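Local coordinates for Melibiose/raffinose/stachyose-binding protein MelE (Bacillus subtilis subsp. subtilis str. 168, PDB 4R6H) that binds melibiose, raffinose and stachyose as the solute-binding component of the MelEDC-MsmX ABC transporter that imports these sugars, at residues K242-N245 with I246-T250; D397-P401 with Q402-Q406. One frame throughout, in Å; residues are numbered along the deposited sequence.

Contact 1: residues K242-N245 with I246-T250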
ATOM      1  N   LYS A 242       3.294   0.821  27.523  1.00 23.12           N
ATOM      2  CA  LYS A 242       2.215   1.787  27.316  1.00 25.89           C
ATOM      3  C   LYS A 242       2.591   2.796  26.245  1.00 30.06           C
ATOM      4  O   LYS A 242       2.299   3.995  26.370  1.00 27.72           O
ATOM      5  CB  LYS A 242       1.818   2.468  28.640  1.00 28.18           C
ATOM      6  CG  LYS A 242       1.391   1.456  29.716  1.00 37.35           C
ATOM      7  CD  LYS A 242       2.538   1.171  30.685  1.00 67.28           C
ATOM      8  CE  LYS A 242       2.235   0.015  31.629  1.00 72.91           C
ATOM      9  NZ  LYS A 242       1.005   0.241  32.431  1.00 78.69           N
ATOM     10  N   LEU A 243       3.226   2.299  25.186  1.00 20.76           N
ATOM     11  CA  LEU A 243       3.596   3.179  24.039  1.00 23.19           C
ATOM     12  C   LEU A 243       2.538   3.124  22.949  1.00 23.40           C
ATOM     13  O   LEU A 243       2.555   3.939  22.035  1.00 20.99           O
ATOM     14  CB  LEU A 243       4.905   2.774  23.471  1.00 19.63           C
ATOM     15  CG  LEU A 243       6.035   2.680  24.509  1.00 21.97           C
ATOM     16  CD1 LEU A 243       7.346   2.246  23.885  1.00 21.84           C
ATOM     17  CD2 LEU A 243       6.156   3.992  25.262  1.00 24.72           C
ATOM     18  N   ILE A 244       1.647   2.148  23.028  1.00 19.75           N
ATOM     19  CA  ILE A 244       0.446   2.102  22.206  1.00 18.66           C
ATOM     20  C   ILE A 244      -0.769   2.409  23.074  1.00 25.12           C
ATOM     21  O   ILE A 244      -0.673   2.486  24.320  1.00 25.16           O
ATOM     22  CB  ILE A 244       0.343   0.793  21.363  1.00 20.51           C
ATOM     23  CG1 ILE A 244       0.291  -0.443  22.265  1.00 26.68           C
ATOM     24  CG2 ILE A 244       1.498   0.697  20.369  1.00 20.84           C
ATOM     25  CD1 ILE A 244      -0.183  -1.696  21.540  1.00 24.38           C
ATOM     26  N   ASN A 245      -1.900   2.669  22.445  1.00 20.35           N
ATOM     27  CA  ASN A 245      -3.099   2.913  23.175  1.00 20.36           C
ATOM     28  C   ASN A 245      -3.530   1.701  24.020  1.00 21.33           C
ATOM     29  O   ASN A 245      -3.517   0.564  23.565  1.00 23.41           O
ATOM     30  CB  ASN A 245      -4.256   3.384  22.285  1.00 21.02           C
ATOM     31  CG  ASN A 245      -4.390   2.638  20.960  1.00 18.73           C
ATOM     32  OD1 ASN A 245      -3.407   2.399  20.266  1.00 19.78           O
ATOM     33  ND2 ASN A 245      -5.617   2.341  20.578  1.00 19.74           N
ATOM     34  N   ILE A 246      -3.941   2.009  25.241  1.00 23.48           N
ATOM     35  CA  ILE A 246      -4.412   1.001  26.197  1.00 28.93           C
ATOM     36  C   ILE A 246      -5.588   0.199  25.666  1.00 23.26           C
ATOM     37  O   ILE A 246      -5.678  -1.002  25.940  1.00 27.54           O
ATOM     38  CB  ILE A 246      -4.744   1.666  27.577  1.00 28.70           C
ATOM     39  CG1 ILE A 246      -4.958   0.608  28.676  1.00 32.81           C
ATOM     40  CG2 ILE A 246      -5.949   2.573  27.486  1.00 29.45           C
ATOM     41  CD1 ILE A 246      -3.718  -0.192  29.020  1.00 38.59           C
ATOM     42  N   ASP A 247      -6.445   0.842  24.867  1.00 23.52           N
ATOM     43  CA  ASP A 247      -7.629   0.247  24.271  1.00 24.19           C
ATOM     44  C   ASP A 247      -7.403  -0.298  22.866  1.00 23.27           C
ATOM     45  O   ASP A 247      -8.344  -0.437  22.121  1.00 26.18           O
ATOM     46  CB  ASP A 247      -8.804   1.235  24.271  1.00 31.13           C
ATOM     47  CG  ASP A 247      -8.625   2.403  23.273  1.00 28.87           C
ATOM     48  OD1 ASP A 247      -7.475   2.690  22.902  1.00 25.78           O
ATOM     49  OD2 ASP A 247      -9.661   3.006  22.880  1.00 27.85           O
ATOM     50  N   ALA A 248      -6.156  -0.618  22.520  1.00 22.36           N
ATOM     51  CA  ALA A 248      -5.846  -1.077  21.149  1.00 23.37           C
ATOM     52  C   ALA A 248      -6.746  -2.200  20.673  1.00 25.18           C
ATOM     53  O   ALA A 248      -7.272  -2.125  19.552  1.00 26.45           O
ATOM     54  CB  ALA A 248      -4.388  -1.448  20.997  1.00 26.03           C
ATOM     55  N   VAL A 249      -6.996  -3.202  21.515  1.00 28.47           N
ATOM     56  CA  VAL A 249      -7.876  -4.313  21.145  1.00 32.87           C
ATOM     57  C   VAL A 249      -9.312  -3.910  20.761  1.00 29.90           C
ATOM     58  O   VAL A 249      -9.950  -4.594  19.982  1.00 31.67           O
ATOM     59  CB  VAL A 249      -7.896  -5.384  22.297  1.00 34.48           C
ATOM     60  CG1 VAL A 249      -9.157  -6.243  22.288  1.00 36.52           C
ATOM     61  CG2 VAL A 249      -6.664  -6.262  22.201  1.00 55.47           C
ATOM     62  N   THR A 250      -9.827  -2.810  21.294  1.00 23.62           N
ATOM     63  CA  THR A 250     -11.185  -2.371  20.989  1.00 25.16           C
ATOM     64  C   THR A 250     -11.285  -1.080  20.169  1.00 23.13           C
ATOM     65  O   THR A 250     -12.381  -0.681  19.770  1.00 28.52           O
ATOM     66  CB  THR A 250     -12.018  -2.139  22.274  1.00 30.63           C
ATOM     67  OG1 THR A 250     -11.292  -1.305  23.169  1.00 29.14           O
ATOM     68  CG2 THR A 250     -12.310  -3.452  22.984  1.00 32.50           C
TER
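Asn245 and Ala248 close a type I beta turn in the loop that follows helix 229-240 of this solute-binding protein. The backbone bond of the turn runs from Ala248 N to Asn245 O and is 3.1 Å long. The side chain of Asn245 folds back over the same turn. Its CB already lies 3.4 Å from Asp247 OD1. CG sits between the backbone N and the carbonyl carbon, chi1 42°, which turns the amide toward the residues that follow instead of away from the turn. Asn245 OD1 comes to 4.0 Å from Ala248 CB, but its polar partner is Phe186 N, just beyond strand 182-185. Asn245 ND2 takes the other direction and donates to Asp247 OD1 at 3.0 Å with a fairly straight N-H (158°). The two ends of the amide are thus used at once, one tying the loop to the end of a strand and the other bracing the turn, which fixes the flip of this buried group. Ile244 adds an apolar touch, its CD1 lying 4.2 Å from Ala248 CB. The amide and carboxylate planes stand 79° apart: Asp247 OD1 lies close to the plane of the Asn245 amide, whereas ND2 meets that oxygen from above the carboxylate plane.

Contact 2: residues D397-P401 with Q402-Q406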
ATOM      1  N   ASP A 397      -3.304 -10.558  24.543  1.00 24.29           N
ATOM      2  CA  ASP A 397      -2.597 -11.383  25.521  1.00 27.68           C
ATOM      3  C   ASP A 397      -2.948 -12.865  25.408  1.00 27.77           C
ATOM      4  O   ASP A 397      -2.754 -13.649  26.371  1.00 35.13           O
ATOM      5  CB  ASP A 397      -2.796 -10.884  26.973  1.00 34.73           C
ATOM      6  CG  ASP A 397      -2.231  -9.488  27.205  1.00 60.97           C
ATOM      7  OD1 ASP A 397      -1.380  -9.036  26.417  1.00 36.96           O
ATOM      8  OD2 ASP A 397      -2.641  -8.841  28.193  1.00 50.61           O
ATOM      9  N   ILE A 398      -3.376 -13.271  24.221  1.00 22.39           N
ATOM     10  CA  ILE A 398      -3.699 -14.682  23.937  1.00 24.82           C
ATOM     11  C   ILE A 398      -2.438 -15.471  23.504  1.00 29.73           C
ATOM     12  O   ILE A 398      -2.266 -16.626  23.908  1.00 30.46           O
ATOM     13  CB  ILE A 398      -4.796 -14.809  22.879  1.00 25.92           C
ATOM     14  CG1 ILE A 398      -6.104 -14.188  23.382  1.00 30.85           C
ATOM     15  CG2 ILE A 398      -5.028 -16.265  22.488  1.00 31.26           C
ATOM     16  CD1 ILE A 398      -7.104 -13.898  22.289  1.00 33.72           C
ATOM     17  N   LEU A 399      -1.561 -14.847  22.696  1.00 23.86           N
ATOM     18  CA  LEU A 399      -0.349 -15.488  22.189  1.00 22.94           C
ATOM     19  C   LEU A 399       0.861 -14.643  22.561  1.00 25.88           C
ATOM     20  O   LEU A 399       0.801 -13.409  22.482  1.00 26.56           O
ATOM     21  CB  LEU A 399      -0.363 -15.596  20.674  1.00 24.68           C
ATOM     22  CG  LEU A 399      -1.343 -16.577  20.073  1.00 28.38           C
ATOM     23  CD1 LEU A 399      -1.113 -16.682  18.567  1.00 29.86           C
ATOM     24  CD2 LEU A 399      -1.255 -17.938  20.756  1.00 32.67           C
ATOM     25  N   ALA A 400       1.958 -15.323  22.880  1.00 24.01           N
ATOM     26  CA  ALA A 400       3.250 -14.696  23.183  1.00 30.33           C
ATOM     27  C   ALA A 400       4.119 -14.673  21.925  1.00 23.18           C
ATOM     28  O   ALA A 400       3.918 -15.458  21.000  1.00 21.96           O
ATOM     29  CB  ALA A 400       3.948 -15.503  24.280  1.00 34.47           C
ATOM     30  N   PRO A 401       5.110 -13.743  21.866  1.00 23.97           N
ATOM     31  CA  PRO A 401       5.908 -13.621  20.646  1.00 24.10           C
ATOM     32  C   PRO A 401       6.526 -14.901  20.096  1.00 21.03           C
ATOM     33  O   PRO A 401       6.490 -15.117  18.884  1.00 24.02           O
ATOM     34  CB  PRO A 401       7.005 -12.634  21.066  1.00 25.86           C
ATOM     35  CG  PRO A 401       6.341 -11.778  22.060  1.00 22.20           C
ATOM     36  CD  PRO A 401       5.462 -12.703  22.856  1.00 25.67           C
ATOM     37  N   GLN A 402       7.119 -15.734  20.970  1.00 22.15           N
ATOM     38  CA  GLN A 402       7.736 -16.979  20.463  1.00 26.70           C
ATOM     39  C   GLN A 402       6.723 -17.933  19.804  1.00 31.31           C
ATOM     40  O   GLN A 402       6.992 -18.549  18.760  1.00 33.24           O
ATOM     41  CB  GLN A 402       8.505 -17.705  21.585  1.00 32.67           C
ATOM     42  CG  GLN A 402       9.635 -16.887  22.226  1.00 28.00           C
ATOM     43  CD  GLN A 402      10.731 -16.422  21.254  1.00 24.68           C
ATOM     44  OE1 GLN A 402      10.981 -17.064  20.251  1.00 27.75           O
ATOM     45  NE2 GLN A 402      11.359 -15.276  21.545  1.00 27.36           N
ATOM     46  N   ASP A 403       5.524 -18.008  20.372  1.00 27.44           N
ATOM     47  CA  ASP A 403       4.490 -18.863  19.810  1.00 27.54           C
ATOM     48  C   ASP A 403       3.912 -18.339  18.491  1.00 30.29           C
ATOM     49  O   ASP A 403       3.492 -19.099  17.622  1.00 29.18           O
ATOM     50  CB  ASP A 403       3.393 -19.077  20.855  1.00 35.17           C
ATOM     51  CG  ASP A 403       3.947 -19.750  22.120  1.00 41.31           C
ATOM     52  OD1 ASP A 403       4.780 -20.678  21.979  1.00 45.55           O
ATOM     53  OD2 ASP A 403       3.588 -19.341  23.238  1.00 54.95           O
ATOM     54  N   ILE A 404       3.915 -17.024  18.317  1.00 28.51           N
ATOM     55  CA  ILE A 404       3.464 -16.420  17.051  1.00 27.40           C
ATOM     56  C   ILE A 404       4.317 -16.840  15.851  1.00 25.69           C
ATOM     57  O   ILE A 404       3.815 -17.149  14.780  1.00 22.93           O
ATOM     58  CB  ILE A 404       3.400 -14.880  17.197  1.00 25.48           C
ATOM     59  CG1 ILE A 404       2.227 -14.551  18.117  1.00 28.61           C
ATOM     60  CG2 ILE A 404       3.250 -14.198  15.844  1.00 25.24           C
ATOM     61  CD1 ILE A 404       2.201 -13.139  18.626  1.00 29.56           C
ATOM     62  N   SER A 405       5.631 -16.841  16.005  1.00 25.93           N
ATOM     63  CA  SER A 405       6.484 -17.209  14.894  1.00 29.19           C
ATOM     64  C   SER A 405       6.256 -18.656  14.497  1.00 23.15           C
ATOM     65  O   SER A 405       6.309 -18.991  13.333  1.00 27.63           O
ATOM     66  CB  SER A 405       7.947 -16.936  15.226  1.00 29.35           C
ATOM     67  OG  SER A 405       8.103 -15.526  15.323  1.00 25.14           O
ATOM     68  N   GLN A 406       5.915 -19.505  15.458  1.00 30.95           N
ATOM     69  CA  GLN A 406       5.654 -20.888  15.108  1.00 30.78           C
ATOM     70  C   GLN A 406       4.361 -21.021  14.298  1.00 31.60           C
ATOM     71  O   GLN A 406       4.323 -21.717  13.268  1.00 29.30           O
ATOM     72  CB  GLN A 406       5.634 -21.736  16.365  1.00 35.24           C
ATOM     73  CG  GLN A 406       7.022 -21.795  16.988  1.00 49.02           C
ATOM     74  CD  GLN A 406       7.078 -22.691  18.200  1.00 94.63           C
ATOM     75  OE1 GLN A 406       7.863 -23.636  18.254  1.00118.67           O
ATOM     76  NE2 GLN A 406       6.238 -22.400  19.182  1.00 52.18           N
TER
HETATM   77  O   HOH W   1       1.524 -18.054  23.439  1.00 33.21           O
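Leu399 and Ile404 pack against each other across the N-terminus of helix 401-420, with Ala400 at the N-cap position and Pro401 opening the first turn. Leu399 CB rests 3.8 Å from Ile404 CG1, and Leu399 CD1 reaches the same CG1, so the leucine lies obliquely over the near branch of the isoleucine. Ile404 CG1 points back toward the start of the helix because it stands anti to its own carbonyl carbon (chi1 -71°); this also places it 3.5 Å from Ala400 O. Beside this apolar touch runs the first helical bond, from Ile404 N to Ala400 O at 3.1 Å. The following bond, Ser405 N to Pro401 O, is weak at 3.5 Å.

Farther out, Ile404 also meets Val390 and Leu394 of helix 383-395 and Ser232 of helix 229-240, and thus joins the helix start to two others. Replacing Ile404 with an alanine would probably leave Leu399 without its apolar partner and open a gap facing Val390 and Leu394. Ser405 OG, near the same junction, hydrogen-bonds Thr229 OG1 on helix 229-240. Before the turn, Asp397 ends the preceding helix in a Schellman motif, and its OD1 forms a salt bridge with Lys236 NZ and accepts from Gln239 NE2. At the N-cap a water accepts from Ala400 N at 2.8 Å. The same water lies implausibly close to Asp403 OD2, so a bridge through it to the first turn is doubtful; Asp403 OD2 itself lies 4.0 Å from Ala400 CB.

Contacts 1 and 2 lie in series along the chain and on the same side of its centre, about 24 and 26 Å from it. Their centres are 18 Å apart and their nearest atoms about 6 Å, so they do not touch. What they share is helix 229-240: residues 242-250 continue from its C-terminal end, where Lys242 is the C-prime residue of a Schellman motif, while residues 397-406 pack along its flank. Gln239 meets both, touching Ile244 of contact 1 and bonding to Asp397 of contact 2. A further link is Val249, which touches Ala396 immediately before contact 2. Both are structural joints between secondary-structure elements.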